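Local coordinates for protein geranyltranstransferase (Methylococcus capsulatus, PDB 3TS7) that probably makes farnesyl diphosphate by magnesium-dependent, head-to-tail prenyl transfer, at residues B[63-68]-B[201-206]; B[56-61]-B[70-75]; B[129-134]-B[146-151]; B[23-28]-B[41-46]. All blocks are in the same frame, centred on the assembly; numbering follows the deposited sequence.

Contact 1 of 4, residues B[63-68]-B[201-206]. With PO4 (phosphate ion), chain G.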
loop_
_atom_site.group_PDB
_atom_site.type_symbol
_atom_site.label_atom_id
_atom_site.label_comp_id
_atom_site.label_asym_id
_atom_site.label_seq_id
_atom_site.Cartn_x
_atom_site.Cartn_y
_atom_site.Cartn_z
ATOM N N GLN B 63 -21.828 -0.395 -15.249
ATOM C CA GLN B 63 -23.100 -0.111 -15.916
ATOM C C GLN B 63 -23.217 -0.887 -17.227
ATOM O O GLN B 63 -24.301 -1.360 -17.577
ATOM C CB GLN B 63 -23.266 1.396 -16.156
ATOM C CG GLN B 63 -24.669 1.800 -16.521
ATOM C CD GLN B 63 -24.787 3.260 -16.808
ATOM O OE1 GLN B 63 -24.697 4.097 -15.908
ATOM N NE2 GLN B 63 -25.007 3.587 -18.068
ATOM N N THR B 64 -22.086 -1.058 -17.911
ATOM C CA THR B 64 -22.044 -1.742 -19.200
ATOM C C THR B 64 -22.344 -3.225 -19.073
ATOM O O THR B 64 -23.080 -3.784 -19.881
ATOM C CB THR B 64 -20.682 -1.478 -19.917
ATOM O OG1 THR B 64 -20.603 -0.085 -20.245
ATOM C CG2 THR B 64 -20.527 -2.297 -21.201
ATOM N N ILE B 65 -21.793 -3.854 -18.048
ATOM C CA ILE B 65 -21.974 -5.291 -17.849
ATOM C C ILE B 65 -23.115 -5.590 -16.834
ATOM O O ILE B 65 -23.342 -6.736 -16.464
ATOM C CB ILE B 65 -20.643 -5.954 -17.394
ATOM C CG1 ILE B 65 -20.198 -5.331 -16.063
ATOM C CG2 ILE B 65 -19.564 -5.794 -18.481
ATOM C CD1 ILE B 65 -18.892 -5.882 -15.504
ATOM N N GLY B 66 -23.808 -4.552 -16.372
ATOM C CA GLY B 66 -24.985 -4.747 -15.513
ATOM C C GLY B 66 -24.728 -5.005 -14.036
ATOM O O GLY B 66 -25.473 -5.747 -13.400
ATOM N N VAL B 67 -23.667 -4.410 -13.492
ATOM C CA VAL B 67 -23.391 -4.484 -12.059
ATOM C C VAL B 67 -23.990 -3.237 -11.431
ATOM O O VAL B 67 -23.784 -2.119 -11.914
ATOM C CB VAL B 67 -21.857 -4.541 -11.734
ATOM C CG1 VAL B 67 -21.614 -4.613 -10.221
ATOM C CG2 VAL B 67 -21.188 -5.727 -12.405
ATOM N N ALA B 68 -24.718 -3.435 -10.338
ATOM C CA ALA B 68 -25.302 -2.330 -9.611
ATOM C C ALA B 68 -24.181 -1.472 -9.049
ATOM O O ALA B 68 -23.144 -1.996 -8.654
ATOM C CB ALA B 68 -26.198 -2.868 -8.485
ATOM N N LEU B 201 -14.894 -8.068 -11.927
ATOM C CA LEU B 201 -14.903 -9.034 -10.817
ATOM C C LEU B 201 -16.135 -8.901 -9.904
ATOM O O LEU B 201 -16.418 -9.808 -9.126
ATOM C CB LEU B 201 -13.610 -8.914 -9.987
ATOM C CG LEU B 201 -12.329 -9.422 -10.657
ATOM C CD1 LEU B 201 -11.054 -8.854 -9.962
ATOM C CD2 LEU B 201 -12.302 -10.951 -10.755
ATOM N N ALA B 202 -16.833 -7.769 -9.976
ATOM C CA ALA B 202 -18.112 -7.606 -9.264
ATOM C C ALA B 202 -19.330 -8.152 -10.037
ATOM O O ALA B 202 -20.495 -7.956 -9.617
ATOM C CB ALA B 202 -18.315 -6.158 -8.870
ATOM N N ARG B 203 -19.059 -8.837 -11.155
ATOM C CA ARG B 203 -20.093 -9.514 -11.941
ATOM C C ARG B 203 -19.818 -11.007 -11.902
ATOM O O ARG B 203 -19.086 -11.516 -12.740
ATOM C CB ARG B 203 -20.098 -9.039 -13.398
ATOM C CG ARG B 203 -21.451 -9.148 -14.160
ATOM C CD ARG B 203 -21.948 -10.575 -14.336
ATOM N NE ARG B 203 -22.310 -10.893 -15.713
ATOM C CZ ARG B 203 -22.679 -12.100 -16.137
ATOM N NH1 ARG B 203 -22.978 -12.297 -17.416
ATOM N NH2 ARG B 203 -22.750 -13.114 -15.287
ATOM N N PRO B 204 -20.430 -11.728 -10.946
ATOM C CA PRO B 204 -20.132 -13.163 -10.830
ATOM C C PRO B 204 -20.375 -13.943 -12.144
ATOM O O PRO B 204 -21.417 -13.786 -12.781
ATOM C CB PRO B 204 -21.071 -13.620 -9.697
ATOM C CG PRO B 204 -21.255 -12.345 -8.854
ATOM C CD PRO B 204 -21.358 -11.262 -9.894
ATOM N N GLY B 205 -19.380 -14.717 -12.575
ATOM C CA GLY B 205 -19.525 -15.564 -13.752
ATOM C C GLY B 205 -19.389 -14.909 -15.129
ATOM O O GLY B 205 -19.575 -15.584 -16.140
ATOM N N LEU B 206 -19.069 -13.612 -15.168
ATOM C CA LEU B 206 -18.786 -12.872 -16.414
ATOM C C LEU B 206 -17.798 -13.649 -17.268
ATOM O O LEU B 206 -16.748 -14.049 -16.767
ATOM C CB LEU B 206 -18.209 -11.497 -16.095
ATOM C CG LEU B 206 -17.980 -10.533 -17.253
ATOM C CD1 LEU B 206 -19.236 -9.735 -17.525
ATOM C CD2 LEU B 206 -16.847 -9.597 -16.919
HETATM P P PO4 G . -22.970 -8.934 -19.422
HETATM O O1 PO4 G . -22.759 -8.863 -17.917
HETATM O O2 PO4 G . -24.360 -8.426 -19.764
HETATM O O3 PO4 G . -21.957 -8.068 -20.144
HETATM O O4 PO4 G . -22.787 -10.379 -19.854
#
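Val67 meets the loop 201-206 with both of its methyls, and this is the close-packed part of the contact: CG2 lies 3.6 Å from CB of Arg203, while CG1 sits 3.9 Å from CB of Ala202. Ile65 adds a second patch, its CB 4.0 Å from CD1 of Leu206, where the two side chains cross at about a right angle. All three of Val67, Ala202 and Leu206 are buried.

Toward solvent the contact turns polar, where Arg203 binds an ion. The Arg203 chain, bent at chi2 (-64°) and again at chi3, brings the guanidinium edge to a phosphate probably taken up from the crystallisation liquor: NE donates to phosphate O1 (3.0 Å, 163°) and NH1 to phosphate O4 (3.1 Å). On its other flank NH2 bonds to Pro204 O at 2.9 Å, and CA of Leu206 covers one guanidinium face, so the group is held against the type II turn from Arg203 to Leu206. A leucine in place of Arg203 would probably leave the phosphate without this charged partner and Pro204 O without this donor.

Gln210 of helix 208-237 also binds the phosphate. The contact thus joins the C-terminal end of helix 53-65 to the connection between helices 177-201 and 208-237, with Ile65 resting on Leu214 and Ala202 on Met147 of helix 141-155.

Contact 2 of 4, residues B[56-61]-B[70-75]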
loop_
_atom_site.group_PDB
_atom_site.type_symbol
_atom_site.label_atom_id
_atom_site.label_comp_id
_atom_site.label_asym_id
_atom_site.label_seq_id
_atom_site.Cartn_x
_atom_site.Cartn_y
_atom_site.Cartn_z
ATOM N N LEU B 56 -14.569 6.720 -12.829
ATOM C CA LEU B 56 -15.486 6.790 -13.980
ATOM C C LEU B 56 -15.387 5.515 -14.793
ATOM O O LEU B 56 -16.408 4.931 -15.144
ATOM C CB LEU B 56 -15.195 7.995 -14.859
ATOM C CG LEU B 56 -15.574 9.369 -14.315
ATOM C CD1 LEU B 56 -15.001 10.457 -15.217
ATOM C CD2 LEU B 56 -17.066 9.509 -14.165
ATOM N N LEU B 57 -14.159 5.063 -15.053
ATOM C CA LEU B 57 -13.955 3.769 -15.697
ATOM C C LEU B 57 -14.587 2.622 -14.918
ATOM O O LEU B 57 -15.196 1.755 -15.516
ATOM C CB LEU B 57 -12.470 3.487 -15.905
ATOM C CG LEU B 57 -11.857 4.316 -17.034
ATOM C CD1 LEU B 57 -10.344 4.235 -16.948
ATOM C CD2 LEU B 57 -12.373 3.811 -18.380
ATOM N N THR B 58 -14.442 2.606 -13.589
ATOM C CA THR B 58 -15.086 1.560 -12.785
ATOM C C THR B 58 -16.627 1.623 -12.910
ATOM O O THR B 58 -17.268 0.614 -13.214
ATOM C CB THR B 58 -14.651 1.628 -11.301
ATOM O OG1 THR B 58 -13.220 1.502 -11.232
ATOM C CG2 THR B 58 -15.275 0.481 -10.517
ATOM N N TYR B 59 -17.196 2.803 -12.690
ATOM C CA TYR B 59 -18.646 2.957 -12.753
ATOM C C TYR B 59 -19.176 2.694 -14.171
ATOM O O TYR B 59 -20.169 1.999 -14.340
ATOM C CB TYR B 59 -19.072 4.343 -12.267
ATOM C CG TYR B 59 -18.956 4.580 -10.757
ATOM C CD1 TYR B 59 -19.563 3.720 -9.831
ATOM C CD2 TYR B 59 -18.274 5.695 -10.273
ATOM C CE1 TYR B 59 -19.466 3.966 -8.447
ATOM C CE2 TYR B 59 -18.171 5.948 -8.913
ATOM C CZ TYR B 59 -18.773 5.084 -8.009
ATOM O OH TYR B 59 -18.642 5.378 -6.673
ATOM N N ALA B 60 -18.490 3.212 -15.189
ATOM C CA ALA B 60 -18.953 3.023 -16.576
ATOM C C ALA B 60 -18.875 1.582 -17.014
ATOM O O ALA B 60 -19.772 1.102 -17.693
ATOM C CB ALA B 60 -18.177 3.927 -17.548
ATOM N N THR B 61 -17.808 0.886 -16.626
ATOM C CA THR B 61 -17.679 -0.538 -16.925
ATOM C C THR B 61 -18.789 -1.338 -16.237
ATOM O O THR B 61 -19.396 -2.205 -16.849
ATOM C CB THR B 61 -16.300 -1.084 -16.481
ATOM O OG1 THR B 61 -15.273 -0.377 -17.186
ATOM C CG2 THR B 61 -16.172 -2.569 -16.751
ATOM N N ASP B 70 -23.912 0.207 -6.319
ATOM C CA ASP B 70 -23.651 -0.105 -4.920
ATOM C C ASP B 70 -22.454 -1.031 -4.700
ATOM O O ASP B 70 -21.706 -0.850 -3.745
ATOM C CB ASP B 70 -24.914 -0.700 -4.270
ATOM C CG ASP B 70 -25.959 0.363 -3.938
ATOM O OD1 ASP B 70 -27.065 -0.004 -3.493
ATOM O OD2 ASP B 70 -25.684 1.566 -4.124
ATOM N N LEU B 71 -22.282 -2.018 -5.582
ATOM C CA LEU B 71 -21.146 -2.941 -5.512
ATOM C C LEU B 71 -19.827 -2.322 -5.994
ATOM O O LEU B 71 -18.761 -2.914 -5.809
ATOM C CB LEU B 71 -21.413 -4.224 -6.314
ATOM C CG LEU B 71 -22.623 -5.100 -5.974
ATOM C CD1 LEU B 71 -22.562 -6.401 -6.766
ATOM C CD2 LEU B 71 -22.741 -5.396 -4.484
ATOM N N LEU B 72 -19.908 -1.137 -6.586
ATOM C CA LEU B 72 -18.770 -0.518 -7.267
ATOM C C LEU B 72 -18.172 0.655 -6.523
ATOM O O LEU B 72 -17.054 1.025 -6.825
ATOM C CB LEU B 72 -19.153 -0.070 -8.691
ATOM C CG LEU B 72 -19.672 -1.141 -9.660
ATOM C CD1 LEU B 72 -20.224 -0.469 -10.891
ATOM C CD2 LEU B 72 -18.624 -2.179 -10.031
ATOM N N ASP B 73 -18.900 1.222 -5.553
ATOM C CA ASP B 73 -18.383 2.307 -4.735
ATOM C C ASP B 73 -17.032 1.984 -4.082
ATOM O O ASP B 73 -16.107 2.770 -4.189
ATOM C CB ASP B 73 -19.393 2.735 -3.659
ATOM C CG ASP B 73 -20.630 3.406 -4.239
ATOM O OD1 ASP B 73 -20.516 4.204 -5.189
ATOM O OD2 ASP B 73 -21.730 3.146 -3.729
ATOM N N GLY B 74 -16.944 0.828 -3.430
ATOM C CA GLY B 74 -15.725 0.356 -2.784
ATOM C C GLY B 74 -14.544 0.233 -3.733
ATOM O O GLY B 74 -13.526 0.890 -3.515
ATOM N N PRO B 75 -14.685 -0.575 -4.810
ATOM C CA PRO B 75 -13.592 -0.667 -5.793
ATOM C C PRO B 75 -13.232 0.664 -6.450
ATOM O O PRO B 75 -12.052 0.902 -6.680
ATOM C CB PRO B 75 -14.134 -1.671 -6.803
ATOM C CG PRO B 75 -14.979 -2.545 -5.994
ATOM C CD PRO B 75 -15.706 -1.601 -5.087
#
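Tyr59 reaches across to Asp73 with its hydroxyl, OH donating to OD1 at 2.7 Å. The carboxylate receives it on the anti lone pair of OD1, the one facing away from OD2, and the ring and carboxylate planes stand 73° apart. Nearer its root the same ring is packed by Leu72, whose CB lies 4.0 Å from Tyr59 CD1; the two side chains run past each other in opposite directions. Leu72 then extends toward the helix backbone, its CD1 3.9 Å from Thr58 O, and the CG2 methyl of Thr58 completes the apolar strip at 4.4 Å from Pro75 CB.

The second shell fixes these groups. Asp73 OD1 also forms a salt bridge with Arg19 of helix 5-27, so one oxygen is shared between the phenol and a charge, which would be expected to stabilise the ionised carboxylate. Phe12 and Ser16 of that helix pack on Tyr59. Thr58 turns its hydroxyl elsewhere, to Ser195 O on helix 177-201, leaving its methyl for Pro75.

Leu72 and Asp73 sit where the chain enters helix 73-90, so the contact closes a helix-loop-helix connection, from helix 53-65 into helix 73-90, within the all-helical fold of the polyprenyl synthases.

Contact 3 of 4, residues B[129-134]-B[146-151]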
loop_
_atom_site.group_PDB
_atom_site.type_symbol
_atom_site.label_atom_id
_atom_site.label_comp_id
_atom_site.label_asym_id
_atom_site.label_seq_id
_atom_site.Cartn_x
_atom_site.Cartn_y
_atom_site.Cartn_z
ATOM N N HIS B 129 -7.599 -1.992 2.661
ATOM C CA HIS B 129 -8.591 -2.137 3.759
ATOM C C HIS B 129 -10.016 -2.061 3.206
ATOM O O HIS B 129 -10.869 -2.897 3.574
ATOM C CB HIS B 129 -8.348 -1.101 4.870
ATOM C CG HIS B 129 -9.508 -0.889 5.801
ATOM N ND1 HIS B 129 -9.952 -1.858 6.680
ATOM C CD2 HIS B 129 -10.295 0.198 6.012
ATOM C CE1 HIS B 129 -10.964 -1.378 7.385
ATOM N NE2 HIS B 129 -11.200 -0.137 6.990
ATOM N N VAL B 130 -10.251 -1.108 2.297
ATOM C CA VAL B 130 -11.566 -0.997 1.611
ATOM C C VAL B 130 -11.915 -2.303 0.872
ATOM O O VAL B 130 -12.987 -2.875 1.094
ATOM C CB VAL B 130 -11.664 0.260 0.693
ATOM C CG1 VAL B 130 -12.934 0.238 -0.170
ATOM C CG2 VAL B 130 -11.673 1.513 1.516
ATOM N N LEU B 131 -10.991 -2.842 0.078
ATOM C CA LEU B 131 -11.294 -4.052 -0.693
ATOM C C LEU B 131 -11.506 -5.286 0.186
ATOM O O LEU B 131 -12.380 -6.108 -0.095
ATOM C CB LEU B 131 -10.220 -4.340 -1.751
ATOM C CG LEU B 131 -10.068 -3.409 -2.956
ATOM C CD1 LEU B 131 -8.948 -3.963 -3.862
ATOM C CD2 LEU B 131 -11.376 -3.256 -3.768
ATOM N N ALA B 132 -10.719 -5.409 1.251
ATOM C CA ALA B 132 -10.771 -6.607 2.086
ATOM C C ALA B 132 -12.012 -6.623 2.999
ATOM O O ALA B 132 -12.524 -7.678 3.337
ATOM C CB ALA B 132 -9.491 -6.739 2.926
ATOM N N GLN B 133 -12.485 -5.452 3.383
ATOM C CA GLN B 133 -13.414 -5.348 4.494
ATOM C C GLN B 133 -14.764 -4.686 4.173
ATOM O O GLN B 133 -15.744 -4.960 4.863
ATOM C CB GLN B 133 -12.723 -4.634 5.666
ATOM C CG GLN B 133 -13.429 -4.729 7.023
ATOM C CD GLN B 133 -14.552 -3.714 7.194
ATOM O OE1 GLN B 133 -15.541 -3.980 7.881
ATOM N NE2 GLN B 133 -14.427 -2.565 6.536
ATOM N N ASP B 134 -14.805 -3.802 3.172
ATOM C CA ASP B 134 -16.006 -3.019 2.838
ATOM C C ASP B 134 -17.218 -3.942 2.572
ATOM O O ASP B 134 -17.194 -4.739 1.628
ATOM C CB ASP B 134 -15.712 -2.086 1.640
ATOM C CG ASP B 134 -16.806 -1.064 1.371
ATOM O OD1 ASP B 134 -16.528 -0.127 0.590
ATOM O OD2 ASP B 134 -17.935 -1.185 1.902
ATOM N N ALA B 146 -9.582 -11.837 -5.643
ATOM C CA ALA B 146 -9.118 -11.454 -6.975
ATOM C C ALA B 146 -9.019 -9.943 -7.156
ATOM O O ALA B 146 -8.105 -9.472 -7.819
ATOM C CB ALA B 146 -10.004 -12.086 -8.046
ATOM N N MET B 147 -9.943 -9.177 -6.573
ATOM C CA MET B 147 -9.862 -7.715 -6.629
ATOM C C MET B 147 -8.611 -7.177 -5.947
ATOM O O MET B 147 -7.975 -6.227 -6.436
ATOM C CB MET B 147 -11.047 -7.078 -5.928
ATOM C CG MET B 147 -12.353 -7.166 -6.693
ATOM S SD MET B 147 -13.648 -6.384 -5.741
ATOM C CE MET B 147 -15.051 -6.640 -6.839
ATOM N N ILE B 148 -8.296 -7.778 -4.802
ATOM C CA ILE B 148 -7.125 -7.382 -3.998
ATOM C C ILE B 148 -5.858 -7.688 -4.779
ATOM O O ILE B 148 -4.996 -6.809 -4.931
ATOM C CB ILE B 148 -7.106 -8.082 -2.611
ATOM C CG1 ILE B 148 -8.313 -7.624 -1.777
ATOM C CG2 ILE B 148 -5.785 -7.800 -1.883
ATOM C CD1 ILE B 148 -8.775 -8.632 -0.745
ATOM N N GLU B 149 -5.770 -8.909 -5.308
ATOM C CA GLU B 149 -4.633 -9.296 -6.147
ATOM C C GLU B 149 -4.457 -8.376 -7.339
ATOM O O GLU B 149 -3.330 -7.978 -7.648
ATOM C CB GLU B 149 -4.717 -10.766 -6.582
ATOM C CG GLU B 149 -3.688 -11.201 -7.681
ATOM C CD GLU B 149 -2.210 -10.865 -7.376
ATOM O OE1 GLU B 149 -1.847 -10.528 -6.222
ATOM O OE2 GLU B 149 -1.391 -10.929 -8.319
ATOM N N THR B 150 -5.576 -8.012 -7.971
ATOM C CA THR B 150 -5.576 -7.094 -9.092
ATOM C C THR B 150 -4.954 -5.774 -8.701
ATOM O O THR B 150 -4.060 -5.270 -9.400
ATOM C CB THR B 150 -7.013 -6.848 -9.611
ATOM O OG1 THR B 150 -7.469 -8.040 -10.241
ATOM C CG2 THR B 150 -7.051 -5.682 -10.602
ATOM N N LEU B 151 -5.400 -5.219 -7.573
ATOM C CA LEU B 151 -4.919 -3.901 -7.168
ATOM C C LEU B 151 -3.439 -3.964 -6.750
ATOM O O LEU B 151 -2.657 -3.047 -7.048
ATOM C CB LEU B 151 -5.787 -3.288 -6.060
ATOM C CG LEU B 151 -5.543 -1.788 -5.786
ATOM C CD1 LEU B 151 -6.069 -0.888 -6.894
ATOM C CD2 LEU B 151 -6.196 -1.392 -4.458
#
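Helix segments 129-133 and 146-151 run nearly antiparallel, at 163° between their directions, with axes 9.5 Å apart at closest approach and Leu131 and Ile148 nearest each other by CA. Together they form an antiparallel helical hairpin, helix 113-133 followed by helix 141-155, in the all-helical fold of the polyprenyl synthase family.

Leu131 does most of the packing and is the residue most covered by the other segment. Its CB abuts CG1 of Ile148 at 3.8 Å. With CG anti to its own carbonyl carbon (chi1 -69°), the side chain carries CD1 forward between Met147 and Leu151, where it lies 3.6 Å from the backbone O of Met147 and 3.8 Å from CD2 of Leu151. The leucine therefore fits among three residues of the facing helix, and the two leucine side chains cross at a slant. Met147 offers its CB to this group, but the rest of its chain leads away, toward Leu198 and Ala202.

Part of the hairpin faces the dimer partner: Ala132 packs on Ile148 of the second subunit, His129 ND1 hydrogen-bonds to Glu149 OE1 of that subunit, and Glu149 OE1 in turn to His129 ND1 of the same neighbouring subunit. Helix 73-90 also packs here, Ala78 on Leu131 and Val79 on Leu151.

Ile148 serves the position next to Leu131 as well, and within this chain its CD1 methyl lies 4.0 Å from CA of Ala132.

Contact 4 of 4, residues B[23-28]-B[41-46]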
loop_
_atom_site.group_PDB
_atom_site.type_symbol
_atom_site.label_atom_id
_atom_site.label_comp_id
_atom_site.label_asym_id
_atom_site.label_seq_id
_atom_site.Cartn_x
_atom_site.Cartn_y
_atom_site.Cartn_z
ATOM N N ALA B 23 -18.472 8.903 -1.493
ATOM C CA ALA B 23 -18.015 7.565 -1.145
ATOM C C ALA B 23 -16.591 7.608 -0.579
ATOM O O ALA B 23 -16.275 6.865 0.368
ATOM C CB ALA B 23 -18.142 6.605 -2.328
ATOM N N LEU B 24 -15.763 8.510 -1.123
ATOM C CA LEU B 24 -14.403 8.737 -0.610
ATOM C C LEU B 24 -14.425 9.355 0.798
ATOM O O LEU B 24 -13.689 8.908 1.679
ATOM C CB LEU B 24 -13.573 9.618 -1.560
ATOM C CG LEU B 24 -13.264 9.044 -2.951
ATOM C CD1 LEU B 24 -12.973 10.160 -3.951
ATOM C CD2 LEU B 24 -12.140 8.043 -2.920
ATOM N N ASP B 25 -15.265 10.375 0.981
ATOM C CA ASP B 25 -15.493 11.021 2.281
ATOM C C ASP B 25 -15.944 10.006 3.343
ATOM O O ASP B 25 -15.432 10.012 4.468
ATOM C CB ASP B 25 -16.530 12.145 2.143
ATOM C CG ASP B 25 -16.797 12.872 3.461
ATOM O OD1 ASP B 25 -15.853 13.067 4.253
ATOM O OD2 ASP B 25 -17.961 13.243 3.704
ATOM N N ALA B 26 -16.870 9.124 2.968
ATOM C CA ALA B 26 -17.347 8.071 3.854
ATOM C C ALA B 26 -16.264 7.051 4.235
ATOM O O ALA B 26 -16.362 6.423 5.290
ATOM C CB ALA B 26 -18.582 7.366 3.260
ATOM N N ARG B 27 -15.231 6.900 3.399
ATOM C CA ARG B 27 -14.157 5.935 3.674
ATOM C C ARG B 27 -12.873 6.586 4.204
ATOM O O ARG B 27 -11.908 5.894 4.521
ATOM C CB ARG B 27 -13.862 5.075 2.431
ATOM C CG ARG B 27 -14.910 4.001 2.159
ATOM C CD ARG B 27 -15.001 3.601 0.690
ATOM N NE ARG B 27 -16.094 2.652 0.471
ATOM C CZ ARG B 27 -17.360 3.004 0.233
ATOM N NH1 ARG B 27 -17.702 4.283 0.158
ATOM N NH2 ARG B 27 -18.288 2.077 0.073
ATOM N N LEU B 28 -12.848 7.912 4.285
ATOM C CA LEU B 28 -11.673 8.577 4.826
ATOM C C LEU B 28 -11.873 8.860 6.320
ATOM O O LEU B 28 -12.933 9.357 6.707
ATOM C CB LEU B 28 -11.371 9.875 4.077
ATOM C CG LEU B 28 -10.677 9.724 2.709
ATOM C CD1 LEU B 28 -10.728 11.048 1.962
ATOM C CD2 LEU B 28 -9.252 9.225 2.853
ATOM N N ALA B 41 -4.540 15.719 5.903
ATOM C CA ALA B 41 -3.638 15.726 4.756
ATOM C C ALA B 41 -4.115 14.754 3.672
ATOM O O ALA B 41 -4.051 15.073 2.482
ATOM C CB ALA B 41 -2.222 15.382 5.185
ATOM N N MET B 42 -4.578 13.577 4.100
ATOM C CA MET B 42 -5.195 12.589 3.211
ATOM C C MET B 42 -6.450 13.143 2.552
ATOM O O MET B 42 -6.623 13.020 1.339
ATOM C CB MET B 42 -5.555 11.323 3.978
ATOM C CG MET B 42 -4.394 10.671 4.655
ATOM S SD MET B 42 -4.998 9.360 5.743
ATOM C CE MET B 42 -4.605 8.023 4.709
ATOM N N ARG B 43 -7.305 13.765 3.358
ATOM C CA ARG B 43 -8.524 14.420 2.881
ATOM C C ARG B 43 -8.270 15.608 1.954
ATOM O O ARG B 43 -9.048 15.848 1.036
ATOM C CB ARG B 43 -9.390 14.868 4.056
ATOM C CG ARG B 43 -10.157 13.727 4.673
ATOM C CD ARG B 43 -10.854 14.105 5.961
ATOM N NE ARG B 43 -11.822 13.066 6.279
ATOM C CZ ARG B 43 -13.081 13.076 5.858
ATOM N NH1 ARG B 43 -13.890 12.081 6.174
ATOM N NH2 ARG B 43 -13.526 14.092 5.121
ATOM N N TYR B 44 -7.190 16.345 2.211
ATOM C CA TYR B 44 -6.821 17.524 1.414
ATOM C C TYR B 44 -6.439 17.096 0.004
ATOM O O TYR B 44 -6.755 17.777 -0.967
ATOM C CB TYR B 44 -5.650 18.242 2.073
ATOM C CG TYR B 44 -5.050 19.392 1.306
ATOM C CD1 TYR B 44 -5.500 20.700 1.514
ATOM C CD2 TYR B 44 -3.994 19.183 0.410
ATOM C CE1 TYR B 44 -4.922 21.772 0.837
ATOM C CE2 TYR B 44 -3.430 20.241 -0.286
ATOM C CZ TYR B 44 -3.897 21.532 -0.069
ATOM O OH TYR B 44 -3.326 22.582 -0.748
ATOM N N SER B 45 -5.745 15.967 -0.080
ATOM C CA SER B 45 -5.310 15.410 -1.347
ATOM C C SER B 45 -6.397 14.632 -2.092
ATOM O O SER B 45 -6.449 14.672 -3.320
ATOM C CB SER B 45 -4.081 14.553 -1.131
ATOM O OG SER B 45 -2.996 15.349 -0.689
ATOM N N VAL B 46 -7.273 13.944 -1.367
ATOM C CA VAL B 46 -8.283 13.107 -2.018
ATOM C C VAL B 46 -9.547 13.863 -2.420
ATOM O O VAL B 46 -10.082 13.648 -3.508
ATOM C CB VAL B 46 -8.648 11.873 -1.157
ATOM C CG1 VAL B 46 -9.848 11.110 -1.729
ATOM C CG2 VAL B 46 -7.478 10.958 -1.075
#
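Arg43 spans the gap to Asp25 and Leu28, in a helix-loop-helix pair near the N terminus of this all-helical synthase: helix 5-27 turns back through a loop into helix 36-46. From CB the side chain leaves with CG anti to the carbonyl carbon (chi1 -78°), and CG rests 3.9 Å from CD1 of Leu28. The chain then stays extended through CD to NE, which donates to Pro29 O, just beyond the first segment. CB of Leu28 lies over one face of the guanidinium. At the tip both terminal nitrogens converge on a single oxygen: NH2 donates to Asp25 OD1 at 2.7 Å and NH1 to the same OD1 at 2.9 Å, an end-on salt bridge with OD1 close to the guanidinium plane and the carboxylate turned 90° to it. NH1 makes a further bond to Leu28 O at 2.9 Å, arriving from above the carbonyl plane. Four bonds therefore hold the group, which limits its rotation, and the carbonyl oxygen of Leu28 would probably help stabilise the positive guanidinium.

A methionine in place of Arg43 is likely to leave the Asp25 carboxylate without its counter-charge, and Leu28 O and Pro29 O without these donors.

Beside this salt bridge the contact is buried and apolar. The Val46 side chain packs on Val84 of helix 73-90 and Leu123 of helix 113-133, and takes both leucines of the first segment on one methyl: its CG1 is 4.0 Å from Leu24 CD1 and 3.8 Å from Leu28 CD1.

From the N terminus, contact 4 closes first, folding helix 36-46 back onto the end of helix 5-27. Contact 2 closes next, a short loop between helices 53-65 and 73-90. Contact 1 opens on helix 53-65 before contact 2 has closed, so these two cross, and it spans 132 residues to the loop after helix 177-201. Contact 3, the hairpin of helices 113-133 and 141-155, falls entirely within that span. Residues 72-75, at the start of helix 73-90, mediate several meetings: Leu72 touches Val67 and Ala202, Pro75 touches Leu131, and Asp73 packs on Arg27. Arg27 in turn forms a salt bridge with Asp134, tying contact 4 to contact 3.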